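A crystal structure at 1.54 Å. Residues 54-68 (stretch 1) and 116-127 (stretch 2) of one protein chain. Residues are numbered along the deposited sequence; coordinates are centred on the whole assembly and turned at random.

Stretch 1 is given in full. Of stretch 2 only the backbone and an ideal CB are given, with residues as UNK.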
# COMPACT_ATOMS: atom_id res chain seq x y z
N THR F 54 4.53 -10.39 7.88
CA THR F 54 5.63 -9.47 8.19
C THR F 54 6.62 -10.13 9.16
O THR F 54 7.83 -9.98 8.99
CB THR F 54 5.08 -8.16 8.77
OG1 THR F 54 4.33 -7.48 7.75
CG2 THR F 54 6.21 -7.26 9.27
N ASP F 55 6.13 -10.86 10.17
CA ASP F 55 7.05 -11.63 11.02
C ASP F 55 7.95 -12.56 10.20
O ASP F 55 9.17 -12.64 10.44
CB ASP F 55 6.29 -12.45 12.06
CG ASP F 55 5.72 -11.60 13.18
OD1 ASP F 55 6.42 -10.66 13.63
OD2 ASP F 55 4.58 -11.88 13.62
N THR F 56 7.36 -13.28 9.25
CA THR F 56 8.14 -14.18 8.39
C THR F 56 9.19 -13.38 7.59
O THR F 56 10.37 -13.78 7.48
CB THR F 56 7.23 -14.94 7.43
OG1 THR F 56 6.23 -15.65 8.18
CG2 THR F 56 8.04 -15.94 6.61
N GLY F 57 8.78 -12.25 7.02
CA GLY F 57 9.68 -11.42 6.23
C GLY F 57 10.80 -10.85 7.06
O GLY F 57 11.94 -10.77 6.60
N LEU F 58 10.48 -10.43 8.29
CA LEU F 58 11.49 -9.86 9.18
C LEU F 58 12.50 -10.92 9.64
O LEU F 58 13.71 -10.64 9.73
CB LEU F 58 10.84 -9.19 10.39
CG LEU F 58 10.08 -7.92 10.05
CD1 LEU F 58 9.33 -7.43 11.28
CD2 LEU F 58 11.03 -6.85 9.53
N VAL F 59 12.02 -12.13 9.95
CA VAL F 59 12.94 -13.22 10.30
C VAL F 59 13.90 -13.51 9.14
O VAL F 59 15.12 -13.69 9.35
CB VAL F 59 12.16 -14.48 10.71
CG1 VAL F 59 13.07 -15.70 10.74
CG2 VAL F 59 11.48 -14.28 12.07
N GLN F 60 13.36 -13.55 7.93
CA GLN F 60 14.18 -13.70 6.73
C GLN F 60 15.23 -12.61 6.62
O GLN F 60 16.42 -12.90 6.43
CB GLN F 60 13.29 -13.68 5.48
CG GLN F 60 14.03 -13.97 4.19
CD GLN F 60 13.08 -13.97 3.03
OE1 GLN F 60 12.62 -15.02 2.59
NE2 GLN F 60 12.78 -12.79 2.53
N ARG F 61 14.80 -11.35 6.72
CA ARG F 61 15.70 -10.20 6.64
C ARG F 61 16.80 -10.29 7.70
O ARG F 61 17.98 -10.07 7.41
CB ARG F 61 14.92 -8.91 6.86
CG ARG F 61 15.84 -7.72 7.02
CD ARG F 61 15.09 -6.51 7.51
NE ARG F 61 16.04 -5.53 8.02
CZ ARG F 61 15.70 -4.38 8.58
NH1 ARG F 61 14.41 -4.05 8.69
NH2 ARG F 61 16.64 -3.56 9.02
N TYR F 62 16.40 -10.60 8.92
CA TYR F 62 17.35 -10.67 10.03
C TYR F 62 18.48 -11.67 9.73
O TYR F 62 19.68 -11.38 9.93
CB TYR F 62 16.60 -11.03 11.31
CG TYR F 62 17.51 -11.13 12.50
CD1 TYR F 62 18.18 -10.00 12.96
CD2 TYR F 62 17.72 -12.33 13.14
CE1 TYR F 62 19.04 -10.08 14.04
CE2 TYR F 62 18.59 -12.42 14.23
CZ TYR F 62 19.24 -11.29 14.67
OH TYR F 62 20.10 -11.35 15.75
N VAL F 63 18.11 -12.85 9.24
CA VAL F 63 19.10 -13.88 8.92
C VAL F 63 19.98 -13.50 7.73
O VAL F 63 21.20 -13.69 7.78
CB VAL F 63 18.42 -15.26 8.68
CG1 VAL F 63 19.43 -16.29 8.18
CG2 VAL F 63 17.81 -15.74 9.96
N THR F 64 19.38 -12.95 6.67
CA THR F 64 20.17 -12.60 5.48
C THR F 64 21.01 -11.34 5.67
O THR F 64 22.02 -11.18 5.00
CB THR F 64 19.33 -12.51 4.20
OG1 THR F 64 18.33 -11.49 4.35
CG2 THR F 64 18.66 -13.84 3.92
N ASP F 65 20.60 -10.45 6.58
CA ASP F 65 21.44 -9.32 6.97
C ASP F 65 22.81 -9.83 7.43
O ASP F 65 23.84 -9.22 7.15
CB ASP F 65 20.80 -8.52 8.11
CG ASP F 65 19.71 -7.55 7.65
OD1 ASP F 65 19.48 -7.41 6.43
OD2 ASP F 65 19.11 -6.90 8.53
N TRP F 66 22.79 -10.94 8.16
CA TRP F 66 24.00 -11.56 8.69
C TRP F 66 24.68 -12.46 7.67
O TRP F 66 25.90 -12.41 7.48
CB TRP F 66 23.62 -12.36 9.95
CG TRP F 66 24.66 -13.31 10.44
CD1 TRP F 66 25.79 -13.03 11.17
CD2 TRP F 66 24.64 -14.73 10.28
NE1 TRP F 66 26.47 -14.18 11.45
CE2 TRP F 66 25.78 -15.24 10.92
CE3 TRP F 66 23.75 -15.62 9.66
CZ2 TRP F 66 26.08 -16.61 10.94
CZ3 TRP F 66 24.05 -16.97 9.69
CH2 TRP F 66 25.19 -17.45 10.32
N ALA F 67 23.88 -13.30 7.01
CA ALA F 67 24.41 -14.34 6.13
C ALA F 67 24.89 -13.80 4.80
O ALA F 67 25.81 -14.35 4.18
CB ALA F 67 23.35 -15.44 5.93
N GLY F 68 24.27 -12.71 4.36
CA GLY F 68 24.66 -12.05 3.12
C GLY F 68 23.82 -12.47 1.93
O GLY F 68 22.98 -13.36 2.02
N UNK F 116 8.48 -12.72 24.68
CA UNK F 116 8.90 -13.19 23.37
C UNK F 116 7.75 -13.04 22.38
O UNK F 116 6.69 -13.64 22.56
CB UNK F 116 9.37 -14.64 23.44
N UNK F 117 7.97 -12.25 21.35
CA UNK F 117 6.96 -12.03 20.33
C UNK F 117 7.02 -13.11 19.26
O UNK F 117 6.00 -13.61 18.81
CB UNK F 117 7.13 -10.65 19.70
N UNK F 118 8.22 -13.48 18.84
CA UNK F 118 8.37 -14.50 17.82
C UNK F 118 9.58 -15.39 18.12
O UNK F 118 10.62 -14.92 18.57
CB UNK F 118 8.51 -13.85 16.44
N UNK F 119 9.40 -16.68 17.89
CA UNK F 119 10.48 -17.65 18.01
C UNK F 119 10.52 -18.43 16.71
O UNK F 119 9.49 -18.98 16.28
CB UNK F 119 10.29 -18.57 19.21
N UNK F 120 11.68 -18.45 16.06
CA UNK F 120 11.74 -19.01 14.72
C UNK F 120 12.95 -19.88 14.51
O UNK F 120 13.97 -19.73 15.19
CB UNK F 120 11.73 -17.89 13.68
N UNK F 121 12.81 -20.80 13.58
CA UNK F 121 13.91 -21.67 13.17
C UNK F 121 14.05 -21.50 11.66
O UNK F 121 13.07 -21.63 10.92
CB UNK F 121 13.66 -23.13 13.56
N UNK F 122 15.26 -21.17 11.21
CA UNK F 122 15.50 -20.90 9.81
C UNK F 122 16.57 -21.85 9.29
O UNK F 122 17.62 -22.00 9.92
CB UNK F 122 15.91 -19.44 9.60
N UNK F 123 16.30 -22.50 8.16
CA UNK F 123 17.30 -23.36 7.52
C UNK F 123 17.75 -22.68 6.25
O UNK F 123 16.94 -22.17 5.49
CB UNK F 123 16.75 -24.76 7.23
N UNK F 124 19.05 -22.65 6.01
CA UNK F 124 19.57 -21.96 4.85
C UNK F 124 20.87 -22.60 4.45
O UNK F 124 21.47 -23.33 5.24
CB UNK F 124 19.76 -20.47 5.12
N UNK F 125 21.29 -22.35 3.22
CA UNK F 125 22.63 -22.71 2.80
C UNK F 125 23.39 -21.40 2.61
O UNK F 125 22.82 -20.39 2.20
CB UNK F 125 22.62 -23.56 1.53
N UNK F 126 24.67 -21.42 2.95
CA UNK F 126 25.47 -20.21 2.82
C UNK F 126 26.71 -20.56 2.03
O UNK F 126 27.19 -21.69 2.07
CB UNK F 126 25.83 -19.62 4.18
N UNK F 127 27.23 -19.58 1.30
CA UNK F 127 28.38 -19.80 0.43
C UNK F 127 29.60 -19.15 1.05
O UNK F 127 29.48 -18.26 1.89
CB UNK F 127 28.13 -19.25 -0.97

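A strand lies across a helix here, their axes 9.9 Å apart at closest approach and 54° between their N-to-C directions. The helix presents Asp55, Val59, Val63 and Ala67, and stretch 2 answers with position 117 and then every second position from 118 to 126.

Position 116 is out of reach of the helix, so stretch 1 sets no demand on it. It is Asp116.

At position 117 the CA-to-CB bond points toward the helix, yet no helix atom lies within 5.5 Å of the ideal CB. Phi/psi of -86/-42 breaks the extended pattern, and 117 and 118 both point toward the helix. What waits beyond the gap is the carboxylate of Asp55, so a long side chain with a donor at its end fits: lysine, arginine, histidine, perhaps glutamine. The residue is His117. With chi1 t, its ring spans the gap and NE2 donates to Asp55 OD1 at 2.7 Å, with an N-H...acceptor angle of 153°. The oxygen sits at the ring edge, near its plane. ND1 is hydrogen-bonded elsewhere in the structure.

Position 118 also points toward the helix, its ideal CB 4.7 Å from Asp55 OD1 and 5.3 Å from Val59 CG2. A small or medium side chain would suit, whether apolar like valine or a short hydroxyl. Val118 takes the apolar option, its CG2 4.5 Å from Val59 CG2.

Position 119 points away and accepts almost anything strand-compatible; it is Thr119.

Position 120 points toward the helix, and its ideal CB is already 3.9 Å from Val59 CG1. Little room remains in that direction, which favours alanine, with glycine or serine possible. Ala120 meets Val59 CG1 with its CB alone.

Position 121 points away, and a beta-branched or polar residue would do. It is Thr121.

Position 122 faces the gap between two valines: the ideal CB is 4.2 Å from Val63 CG2 and 4.8 Å from Val59 CG1. Valine, isoleucine or perhaps alanine would suit. Val122, chi1 t, sends CG2 to both, 3.4 Å from Val59 CG1 and 3.9 Å from Val63 CG2.

Position 123 points away, leaving polar or charged residues free; it is Glu123.

Position 124 points toward the helix, its ideal CB 5.2 Å from Val63 CG1, a wider gap that invites leucine, isoleucine or methionine. Leu124 fills it: CD1 reaches Val63 CG1 at 4.0 Å and Ala67 CB at 3.8 Å.

Position 125 is out of reach of the helix; it is Ser125.

Position 126, past the strand, points toward Ala67, whose CB is 5.2 Å from the ideal CB, with the Trp66 ring nearby. A long, flexible apolar chain is the natural choice, leucine a shorter one. Met126 places CE 3.5 Å from Trp66 CZ3 and 3.8 Å from Ala67 CB, its SD in an oblique sulfur-aromatic contact, 5.0 Å from the centroid of the Trp66 six-membered ring.

Position 127 points sideways and is undemanding; it is Arg127.

Stretch 2, residues 116-127: DHVTATVELSMR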
# COMPACT_ATOMS: atom_id res chain seq x y z
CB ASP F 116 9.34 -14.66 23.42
CG ASP F 116 10.61 -14.86 24.22
OD1 ASP F 116 11.26 -13.87 24.61
OD2 ASP F 116 10.97 -16.03 24.46
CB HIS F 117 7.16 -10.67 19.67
CG HIS F 117 6.46 -10.53 18.36
ND1 HIS F 117 5.09 -10.62 18.23
CD2 HIS F 117 6.94 -10.36 17.10
CE1 HIS F 117 4.75 -10.48 16.96
NE2 HIS F 117 5.86 -10.32 16.26
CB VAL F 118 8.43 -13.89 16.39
CG1 VAL F 118 9.61 -12.96 16.23
CG2 VAL F 118 8.43 -15.00 15.32
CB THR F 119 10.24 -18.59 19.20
OG1 THR F 119 10.13 -17.80 20.40
CG2 THR F 119 11.38 -19.58 19.37
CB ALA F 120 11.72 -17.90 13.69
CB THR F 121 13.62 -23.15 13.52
OG1 THR F 121 13.46 -23.28 14.94
CG2 THR F 121 14.78 -24.01 13.09
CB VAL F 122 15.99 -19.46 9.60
CG1 VAL F 122 16.21 -19.15 8.12
CG2 VAL F 122 15.00 -18.47 10.23
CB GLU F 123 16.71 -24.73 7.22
CG GLU F 123 16.39 -25.54 8.46
CD GLU F 123 15.84 -26.91 8.12
OE1 GLU F 123 15.39 -27.08 6.96
OE2 GLU F 123 15.87 -27.81 8.99
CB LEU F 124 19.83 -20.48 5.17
CG LEU F 124 20.96 -20.14 6.15
CD1 LEU F 124 21.52 -18.76 5.85
CD2 LEU F 124 20.49 -20.21 7.59
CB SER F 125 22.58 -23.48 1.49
OG SER F 125 22.22 -22.62 0.43
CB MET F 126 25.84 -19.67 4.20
CG MET F 126 26.11 -18.17 4.22
SD MET F 126 26.63 -17.56 5.84
CE MET F 126 25.50 -18.43 6.90
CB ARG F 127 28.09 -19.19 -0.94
CG ARG F 127 28.94 -19.71 -2.06
CD ARG F 127 28.62 -18.91 -3.32
NE ARG F 127 28.90 -17.49 -3.13
CZ ARG F 127 28.45 -16.53 -3.92
NH1 ARG F 127 27.69 -16.83 -4.96
NH2 ARG F 127 28.76 -15.26 -3.68
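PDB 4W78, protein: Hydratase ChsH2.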